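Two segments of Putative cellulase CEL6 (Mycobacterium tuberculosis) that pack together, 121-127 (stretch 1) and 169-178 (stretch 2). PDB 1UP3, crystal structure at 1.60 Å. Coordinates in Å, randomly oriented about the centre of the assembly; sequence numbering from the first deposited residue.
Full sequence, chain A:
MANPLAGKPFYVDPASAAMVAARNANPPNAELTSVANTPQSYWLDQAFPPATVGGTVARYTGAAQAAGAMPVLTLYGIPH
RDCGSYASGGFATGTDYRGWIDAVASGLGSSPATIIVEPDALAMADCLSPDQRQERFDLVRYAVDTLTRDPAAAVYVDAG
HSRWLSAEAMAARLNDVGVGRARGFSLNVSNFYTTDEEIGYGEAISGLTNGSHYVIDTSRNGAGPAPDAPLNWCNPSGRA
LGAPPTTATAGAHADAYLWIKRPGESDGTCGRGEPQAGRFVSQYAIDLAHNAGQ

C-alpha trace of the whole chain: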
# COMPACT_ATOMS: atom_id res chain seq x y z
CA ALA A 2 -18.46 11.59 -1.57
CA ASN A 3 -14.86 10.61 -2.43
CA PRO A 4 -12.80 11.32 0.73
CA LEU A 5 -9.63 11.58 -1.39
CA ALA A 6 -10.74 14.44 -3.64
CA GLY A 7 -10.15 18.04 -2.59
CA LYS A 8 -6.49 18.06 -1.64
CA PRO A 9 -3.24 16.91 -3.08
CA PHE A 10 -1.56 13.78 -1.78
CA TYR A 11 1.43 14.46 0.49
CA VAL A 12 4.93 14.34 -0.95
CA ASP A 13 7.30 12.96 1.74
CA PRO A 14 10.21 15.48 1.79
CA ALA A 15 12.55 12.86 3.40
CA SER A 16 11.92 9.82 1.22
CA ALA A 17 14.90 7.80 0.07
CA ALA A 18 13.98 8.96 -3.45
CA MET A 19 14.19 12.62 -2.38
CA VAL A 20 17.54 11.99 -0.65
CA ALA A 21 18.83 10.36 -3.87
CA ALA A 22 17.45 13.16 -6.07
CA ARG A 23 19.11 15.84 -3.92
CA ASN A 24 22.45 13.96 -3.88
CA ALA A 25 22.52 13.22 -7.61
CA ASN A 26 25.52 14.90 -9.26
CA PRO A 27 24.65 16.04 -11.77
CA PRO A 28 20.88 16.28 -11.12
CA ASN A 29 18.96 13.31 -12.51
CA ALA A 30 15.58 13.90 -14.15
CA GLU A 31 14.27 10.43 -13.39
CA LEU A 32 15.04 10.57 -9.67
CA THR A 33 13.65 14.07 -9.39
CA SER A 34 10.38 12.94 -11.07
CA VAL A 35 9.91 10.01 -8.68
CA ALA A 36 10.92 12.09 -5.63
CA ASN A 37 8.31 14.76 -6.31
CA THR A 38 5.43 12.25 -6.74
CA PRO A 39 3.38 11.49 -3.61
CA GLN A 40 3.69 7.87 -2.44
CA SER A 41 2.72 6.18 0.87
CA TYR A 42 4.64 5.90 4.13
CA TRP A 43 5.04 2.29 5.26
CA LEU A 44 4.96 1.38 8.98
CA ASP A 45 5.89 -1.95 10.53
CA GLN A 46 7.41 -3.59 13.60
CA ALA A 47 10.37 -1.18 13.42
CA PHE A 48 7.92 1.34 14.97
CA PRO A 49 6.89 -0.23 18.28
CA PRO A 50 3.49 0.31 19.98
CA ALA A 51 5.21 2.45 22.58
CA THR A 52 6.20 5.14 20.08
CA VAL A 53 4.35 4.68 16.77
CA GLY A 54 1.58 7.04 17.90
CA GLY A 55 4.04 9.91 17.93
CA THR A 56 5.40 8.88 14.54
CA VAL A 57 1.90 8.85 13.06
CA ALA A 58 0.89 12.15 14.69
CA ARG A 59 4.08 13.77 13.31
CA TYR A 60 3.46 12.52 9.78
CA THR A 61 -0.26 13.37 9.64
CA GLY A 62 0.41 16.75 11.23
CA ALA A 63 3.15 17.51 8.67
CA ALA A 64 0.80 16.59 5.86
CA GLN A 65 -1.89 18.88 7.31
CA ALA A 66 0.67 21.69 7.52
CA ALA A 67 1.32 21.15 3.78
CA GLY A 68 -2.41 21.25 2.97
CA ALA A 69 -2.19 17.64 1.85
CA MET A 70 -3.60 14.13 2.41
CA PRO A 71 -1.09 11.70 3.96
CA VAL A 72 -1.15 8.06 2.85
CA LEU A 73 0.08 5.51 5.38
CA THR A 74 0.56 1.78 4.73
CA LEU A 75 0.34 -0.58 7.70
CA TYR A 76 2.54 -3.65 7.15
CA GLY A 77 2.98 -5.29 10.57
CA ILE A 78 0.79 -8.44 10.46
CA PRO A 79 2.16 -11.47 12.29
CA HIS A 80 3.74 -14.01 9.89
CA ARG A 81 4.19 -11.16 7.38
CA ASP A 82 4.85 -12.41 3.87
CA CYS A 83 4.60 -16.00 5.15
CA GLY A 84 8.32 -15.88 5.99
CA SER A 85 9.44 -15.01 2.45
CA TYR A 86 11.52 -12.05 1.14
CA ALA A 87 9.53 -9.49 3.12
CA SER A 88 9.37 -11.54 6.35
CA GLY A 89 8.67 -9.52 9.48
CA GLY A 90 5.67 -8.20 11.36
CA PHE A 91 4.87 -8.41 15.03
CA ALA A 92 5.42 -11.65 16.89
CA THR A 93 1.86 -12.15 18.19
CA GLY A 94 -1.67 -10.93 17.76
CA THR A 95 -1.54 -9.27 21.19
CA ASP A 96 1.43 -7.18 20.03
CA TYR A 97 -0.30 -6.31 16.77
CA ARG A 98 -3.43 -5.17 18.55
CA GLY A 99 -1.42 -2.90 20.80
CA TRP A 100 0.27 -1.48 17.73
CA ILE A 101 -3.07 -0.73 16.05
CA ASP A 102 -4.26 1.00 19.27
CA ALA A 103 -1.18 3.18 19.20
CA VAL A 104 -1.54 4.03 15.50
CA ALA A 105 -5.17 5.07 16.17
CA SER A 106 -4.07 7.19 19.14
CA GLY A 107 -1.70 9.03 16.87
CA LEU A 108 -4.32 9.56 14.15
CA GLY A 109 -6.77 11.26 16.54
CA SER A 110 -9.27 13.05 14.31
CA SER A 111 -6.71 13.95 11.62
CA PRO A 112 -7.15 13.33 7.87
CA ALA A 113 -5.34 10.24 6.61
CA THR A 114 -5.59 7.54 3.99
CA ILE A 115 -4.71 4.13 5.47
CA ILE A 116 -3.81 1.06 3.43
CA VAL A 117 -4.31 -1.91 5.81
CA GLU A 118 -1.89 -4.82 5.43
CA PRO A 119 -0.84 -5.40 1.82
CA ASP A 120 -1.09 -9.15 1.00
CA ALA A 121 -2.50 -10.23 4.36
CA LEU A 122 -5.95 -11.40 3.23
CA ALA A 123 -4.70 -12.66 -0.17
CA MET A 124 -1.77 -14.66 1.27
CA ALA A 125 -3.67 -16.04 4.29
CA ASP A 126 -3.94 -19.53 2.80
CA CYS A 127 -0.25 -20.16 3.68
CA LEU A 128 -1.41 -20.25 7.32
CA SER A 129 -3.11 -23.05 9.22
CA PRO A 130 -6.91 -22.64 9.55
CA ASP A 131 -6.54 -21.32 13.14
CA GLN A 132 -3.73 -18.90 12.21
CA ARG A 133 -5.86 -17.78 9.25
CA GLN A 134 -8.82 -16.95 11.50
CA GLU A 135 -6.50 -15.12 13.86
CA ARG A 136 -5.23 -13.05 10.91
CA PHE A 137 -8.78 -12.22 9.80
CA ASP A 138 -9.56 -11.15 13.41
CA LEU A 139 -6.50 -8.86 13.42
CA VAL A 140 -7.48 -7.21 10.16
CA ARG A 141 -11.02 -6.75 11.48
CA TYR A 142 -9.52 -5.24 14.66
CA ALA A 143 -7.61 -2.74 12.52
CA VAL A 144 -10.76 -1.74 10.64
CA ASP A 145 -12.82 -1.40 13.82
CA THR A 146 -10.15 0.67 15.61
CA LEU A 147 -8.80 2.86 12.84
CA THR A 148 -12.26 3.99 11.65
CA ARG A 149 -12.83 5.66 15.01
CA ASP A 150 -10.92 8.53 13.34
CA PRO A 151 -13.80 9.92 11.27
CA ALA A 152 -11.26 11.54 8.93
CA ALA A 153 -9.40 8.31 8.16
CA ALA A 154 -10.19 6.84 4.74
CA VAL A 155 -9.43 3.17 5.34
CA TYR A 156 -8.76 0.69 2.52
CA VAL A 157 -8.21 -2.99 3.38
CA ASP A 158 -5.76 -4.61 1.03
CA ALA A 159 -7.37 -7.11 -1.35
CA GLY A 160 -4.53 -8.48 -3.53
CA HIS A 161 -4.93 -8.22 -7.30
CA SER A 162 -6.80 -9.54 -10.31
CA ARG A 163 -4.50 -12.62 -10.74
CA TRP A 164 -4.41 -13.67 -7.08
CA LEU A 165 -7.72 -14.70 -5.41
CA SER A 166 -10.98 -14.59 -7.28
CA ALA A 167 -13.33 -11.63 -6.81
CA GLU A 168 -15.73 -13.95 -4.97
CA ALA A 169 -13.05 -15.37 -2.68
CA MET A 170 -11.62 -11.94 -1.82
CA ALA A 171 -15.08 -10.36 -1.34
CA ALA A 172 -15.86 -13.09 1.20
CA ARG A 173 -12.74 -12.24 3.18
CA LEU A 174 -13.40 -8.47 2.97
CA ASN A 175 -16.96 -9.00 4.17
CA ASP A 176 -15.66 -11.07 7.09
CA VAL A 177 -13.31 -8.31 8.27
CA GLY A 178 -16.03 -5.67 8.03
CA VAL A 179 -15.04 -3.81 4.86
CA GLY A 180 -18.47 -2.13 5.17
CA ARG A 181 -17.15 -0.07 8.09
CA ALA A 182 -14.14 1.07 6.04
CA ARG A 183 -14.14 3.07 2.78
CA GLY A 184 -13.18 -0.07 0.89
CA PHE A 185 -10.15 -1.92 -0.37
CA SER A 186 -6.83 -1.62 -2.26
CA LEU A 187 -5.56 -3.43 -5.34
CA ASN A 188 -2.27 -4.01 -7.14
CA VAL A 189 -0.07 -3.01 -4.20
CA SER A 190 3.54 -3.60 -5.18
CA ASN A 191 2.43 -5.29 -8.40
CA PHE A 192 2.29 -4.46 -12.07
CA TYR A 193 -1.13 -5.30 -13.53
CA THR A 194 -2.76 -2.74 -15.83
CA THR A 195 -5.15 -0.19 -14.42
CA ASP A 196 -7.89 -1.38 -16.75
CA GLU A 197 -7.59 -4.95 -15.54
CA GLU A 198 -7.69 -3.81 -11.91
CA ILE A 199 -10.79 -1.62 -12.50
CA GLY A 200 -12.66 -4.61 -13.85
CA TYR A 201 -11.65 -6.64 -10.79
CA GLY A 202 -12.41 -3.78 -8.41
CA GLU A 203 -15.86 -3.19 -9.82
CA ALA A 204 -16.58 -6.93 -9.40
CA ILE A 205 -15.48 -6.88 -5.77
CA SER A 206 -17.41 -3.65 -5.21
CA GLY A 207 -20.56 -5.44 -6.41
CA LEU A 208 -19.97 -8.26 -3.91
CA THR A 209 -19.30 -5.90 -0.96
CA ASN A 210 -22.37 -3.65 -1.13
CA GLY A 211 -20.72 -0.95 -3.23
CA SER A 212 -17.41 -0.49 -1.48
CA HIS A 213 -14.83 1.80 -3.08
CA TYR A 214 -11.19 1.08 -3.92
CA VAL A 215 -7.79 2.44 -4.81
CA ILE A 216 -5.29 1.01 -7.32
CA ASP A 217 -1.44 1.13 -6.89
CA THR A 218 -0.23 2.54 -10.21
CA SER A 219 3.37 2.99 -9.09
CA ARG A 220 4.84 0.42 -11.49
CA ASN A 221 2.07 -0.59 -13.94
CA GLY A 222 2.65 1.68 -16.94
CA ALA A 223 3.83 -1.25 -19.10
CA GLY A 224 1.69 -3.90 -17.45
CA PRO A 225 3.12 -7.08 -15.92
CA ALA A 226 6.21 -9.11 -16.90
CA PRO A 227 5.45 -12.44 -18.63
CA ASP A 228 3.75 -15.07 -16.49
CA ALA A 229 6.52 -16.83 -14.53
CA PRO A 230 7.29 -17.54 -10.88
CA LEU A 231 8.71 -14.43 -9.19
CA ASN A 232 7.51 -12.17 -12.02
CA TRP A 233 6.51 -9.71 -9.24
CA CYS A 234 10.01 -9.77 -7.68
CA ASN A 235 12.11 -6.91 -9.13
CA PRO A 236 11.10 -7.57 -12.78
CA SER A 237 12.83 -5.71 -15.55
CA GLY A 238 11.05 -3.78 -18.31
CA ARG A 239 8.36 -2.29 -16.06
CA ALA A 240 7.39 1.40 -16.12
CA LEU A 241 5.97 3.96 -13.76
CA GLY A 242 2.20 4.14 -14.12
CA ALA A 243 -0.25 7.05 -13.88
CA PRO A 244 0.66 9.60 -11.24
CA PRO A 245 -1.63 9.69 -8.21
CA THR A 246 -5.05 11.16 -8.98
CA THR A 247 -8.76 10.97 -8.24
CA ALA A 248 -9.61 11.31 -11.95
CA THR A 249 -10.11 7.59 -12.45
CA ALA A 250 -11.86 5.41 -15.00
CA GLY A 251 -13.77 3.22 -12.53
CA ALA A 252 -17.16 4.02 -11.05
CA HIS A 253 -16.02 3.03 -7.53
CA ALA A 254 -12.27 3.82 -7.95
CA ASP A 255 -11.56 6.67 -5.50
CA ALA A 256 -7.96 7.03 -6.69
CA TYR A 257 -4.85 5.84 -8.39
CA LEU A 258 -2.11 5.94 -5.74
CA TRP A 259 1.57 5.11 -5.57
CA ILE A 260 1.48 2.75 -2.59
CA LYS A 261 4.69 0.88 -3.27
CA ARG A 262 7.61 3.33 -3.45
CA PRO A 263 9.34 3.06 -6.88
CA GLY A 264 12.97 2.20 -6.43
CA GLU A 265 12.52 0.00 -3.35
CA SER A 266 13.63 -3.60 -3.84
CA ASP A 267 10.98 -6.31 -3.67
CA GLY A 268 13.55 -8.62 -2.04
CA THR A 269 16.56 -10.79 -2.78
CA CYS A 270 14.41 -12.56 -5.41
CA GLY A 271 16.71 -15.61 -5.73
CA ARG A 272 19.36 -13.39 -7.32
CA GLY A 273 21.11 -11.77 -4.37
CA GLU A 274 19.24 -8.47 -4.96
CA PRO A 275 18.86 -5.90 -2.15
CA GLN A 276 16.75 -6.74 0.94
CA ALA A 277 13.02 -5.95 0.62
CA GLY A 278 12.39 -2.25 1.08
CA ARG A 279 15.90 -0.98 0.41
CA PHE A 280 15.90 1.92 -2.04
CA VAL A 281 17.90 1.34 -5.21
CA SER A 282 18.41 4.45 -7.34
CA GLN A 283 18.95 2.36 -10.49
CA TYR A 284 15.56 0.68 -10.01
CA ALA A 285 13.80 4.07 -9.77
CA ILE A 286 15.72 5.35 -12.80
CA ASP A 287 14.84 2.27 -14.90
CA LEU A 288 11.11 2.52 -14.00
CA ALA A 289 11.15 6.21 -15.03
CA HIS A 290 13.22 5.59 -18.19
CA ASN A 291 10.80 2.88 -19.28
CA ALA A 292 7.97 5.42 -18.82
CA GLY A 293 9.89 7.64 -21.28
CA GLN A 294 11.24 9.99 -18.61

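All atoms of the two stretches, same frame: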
# COMPACT_ATOMS: atom_id res chain seq x y z
N ALA A 121 -2.15 -9.38 3.21
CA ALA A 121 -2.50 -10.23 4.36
C ALA A 121 -3.68 -11.14 4.06
O ALA A 121 -3.64 -12.35 4.32
CB ALA A 121 -2.75 -9.40 5.60
N LEU A 122 -4.76 -10.58 3.54
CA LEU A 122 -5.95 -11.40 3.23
C LEU A 122 -5.66 -12.34 2.06
O LEU A 122 -6.11 -13.49 2.07
CB LEU A 122 -7.17 -10.55 2.91
CG LEU A 122 -7.71 -9.67 4.05
CD1 LEU A 122 -8.98 -8.97 3.60
CD2 LEU A 122 -7.98 -10.48 5.28
N ALA A 123 -4.92 -11.86 1.07
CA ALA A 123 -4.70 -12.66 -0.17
C ALA A 123 -3.77 -13.83 0.09
O ALA A 123 -3.93 -14.88 -0.54
CB ALA A 123 -4.15 -11.79 -1.29
N MET A 124 -2.80 -13.65 1.00
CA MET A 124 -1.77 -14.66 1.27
C MET A 124 -2.14 -15.58 2.45
O MET A 124 -1.39 -16.49 2.77
CB MET A 124 -0.41 -14.00 1.52
CG MET A 124 0.77 -14.91 1.14
SD MET A 124 2.34 -14.20 1.63
CE MET A 124 2.39 -12.94 0.54
N ALA A 125 -3.31 -15.37 3.03
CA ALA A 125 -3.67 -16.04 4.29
C ALA A 125 -3.71 -17.55 4.17
O ALA A 125 -3.58 -18.22 5.17
CB ALA A 125 -4.95 -15.50 4.82
N ASP A 126 -3.87 -18.08 2.96
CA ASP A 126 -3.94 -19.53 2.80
C ASP A 126 -2.64 -20.26 3.14
O ASP A 126 -2.68 -21.50 3.35
CB ASP A 126 -4.36 -19.91 1.38
CG ASP A 126 -5.78 -19.52 1.07
OD1 ASP A 126 -6.67 -19.62 1.94
OD2 ASP A 126 -6.09 -19.22 -0.11
N CYS A 127 -1.51 -19.56 3.20
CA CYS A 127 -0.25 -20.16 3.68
C CYS A 127 -0.32 -20.57 5.15
O CYS A 127 0.48 -21.38 5.62
CB CYS A 127 0.94 -19.19 3.49
SG CYS A 127 1.09 -17.94 4.79
N ALA A 169 -13.83 -14.95 -3.82
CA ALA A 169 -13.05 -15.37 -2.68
C ALA A 169 -12.58 -14.14 -1.84
O ALA A 169 -12.68 -14.15 -0.60
CB ALA A 169 -11.86 -16.20 -3.13
N MET A 170 -12.13 -13.11 -2.53
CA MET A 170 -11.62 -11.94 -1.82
C MET A 170 -12.80 -11.16 -1.21
O MET A 170 -12.70 -10.66 -0.08
CB MET A 170 -10.74 -11.10 -2.72
CG MET A 170 -10.10 -9.91 -2.01
SD MET A 170 -9.29 -10.25 -0.43
CE MET A 170 -7.71 -10.78 -0.99
N ALA A 171 -13.93 -11.06 -1.91
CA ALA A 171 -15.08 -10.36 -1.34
C ALA A 171 -15.52 -11.05 -0.05
O ALA A 171 -15.93 -10.38 0.89
CB ALA A 171 -16.23 -10.30 -2.33
N ALA A 172 -15.49 -12.37 -0.02
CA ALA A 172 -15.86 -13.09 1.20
C ALA A 172 -14.98 -12.70 2.38
O ALA A 172 -15.48 -12.50 3.51
CB ALA A 172 -15.80 -14.59 0.99
N ARG A 173 -13.68 -12.62 2.14
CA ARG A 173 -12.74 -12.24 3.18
C ARG A 173 -12.96 -10.79 3.59
O ARG A 173 -12.91 -10.47 4.78
CB ARG A 173 -11.31 -12.50 2.74
CG ARG A 173 -11.04 -13.96 2.50
CD ARG A 173 -9.64 -14.30 2.06
NE ARG A 173 -9.62 -15.69 1.63
CZ ARG A 173 -8.56 -16.44 1.45
NH1 ARG A 173 -7.34 -15.98 1.67
NH2 ARG A 173 -8.73 -17.68 1.02
N LEU A 174 -13.15 -9.89 2.63
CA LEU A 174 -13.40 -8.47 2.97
C LEU A 174 -14.67 -8.32 3.79
O LEU A 174 -14.71 -7.53 4.74
CB LEU A 174 -13.52 -7.65 1.68
CG LEU A 174 -12.20 -7.43 0.95
CD1 LEU A 174 -12.48 -6.88 -0.45
CD2 LEU A 174 -11.31 -6.44 1.68
N ASN A 175 -15.71 -9.08 3.43
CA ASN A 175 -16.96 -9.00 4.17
C ASN A 175 -16.76 -9.49 5.59
O ASN A 175 -17.28 -8.87 6.52
CB ASN A 175 -18.08 -9.73 3.42
CG ASN A 175 -18.58 -8.94 2.22
OD1 ASN A 175 -18.58 -7.68 2.23
ND2 ASN A 175 -19.01 -9.65 1.18
N ASP A 176 -15.98 -10.55 5.76
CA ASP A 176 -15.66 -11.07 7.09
C ASP A 176 -14.91 -10.10 7.98
O ASP A 176 -15.05 -10.17 9.19
CB ASP A 176 -14.83 -12.34 7.00
CG ASP A 176 -14.69 -13.03 8.35
OD1 ASP A 176 -15.74 -13.45 8.90
OD2 ASP A 176 -13.60 -13.18 8.97
N VAL A 177 -14.08 -9.22 7.41
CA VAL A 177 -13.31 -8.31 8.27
C VAL A 177 -13.97 -6.94 8.41
O VAL A 177 -13.39 -6.03 8.94
CB VAL A 177 -11.82 -8.17 7.79
CG1 VAL A 177 -11.13 -9.53 7.74
CG2 VAL A 177 -11.77 -7.43 6.44
N GLY A 178 -15.21 -6.85 7.92
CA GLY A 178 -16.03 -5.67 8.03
C GLY A 178 -15.67 -4.54 7.11
O GLY A 178 -15.73 -3.41 7.52

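Two residues carry most of this small contact: Leu122 is the centre of the apolar packing and Arg173 of the polar contacts, though the two also meet each other. Together the stretches bury 341 Å², with Leu122 and Arg173 contributing the largest shares and Met170 the next.

Leu122 points its CA-to-CB bond toward the helix of stretch 2 and, in the mt rotamer, lays its side chain along one side of that helix. Among the residues it meets are the apolar side chains of Met170, Leu174 and Val177, spaced four and three apart, so that successive turns bring each of them round to the same side. Leu122 CB lies 3.9 Å from Met170 CE, Leu122 CD1 is 3.9 Å from Leu174 CD2, and Leu122 CD2 is 4.1 Å from Val177 CG1. These are ordinary van der Waals distances, and one branched side chain thus touches three apolar neighbours over nearly two turns. Val177 takes part although it is the first residue to leave helical phi/psi; its CA-to-CB bond still points toward stretch 1.

Met170 shows how a flexible side chain can serve a contact that its CA-to-CB bond does not face. That bond points sideways, but the chain, with chi angles t, p and p, brings its terminal methyl to stretch 1. There Met170 CE packs against two consecutive residues: besides Leu122 CB, it sits 3.7 Å from Ala123 CB and 3.6 Å from Ala123 N. Ala123 directs its CA-to-CB bond away overall, yet its methyl still gives CE a surface to rest on.

Arg173 occupies the position where the backbones come closest in register, its CA 6.8 Å from Leu122 CA. Its side chain is nearly extended beyond an m chi1, which carries the guanidinium along stretch 1 to two kinds of acceptor. Arg173 NH1 donates to the backbone oxygen, Leu122 O, at 2.8 Å with an N-H...O angle of 149°. Arg173 NH2 forms a salt bridge with Asp126, 3.0 Å from Asp126 OD1, supplemented by a weak hydrogen bond of 3.3 Å to Asp126 OD2. Leu122 O and Asp126 OD1 both lie at the guanidinium edge, near its plane, where its N-H groups point. The CA-to-CB bond of Asp126 points sideways, but its carboxylate comes nearer to the helix and meets the arginine. Between these two anchors along the chain, Ala125 CB approaches Arg173 NH1 to 4.0 Å.

The rule to read here is economical: a leucine packs along one side of a helix, while a long arginine from that helix reaches back to the leucine's own carbonyl and to an acid four residues on.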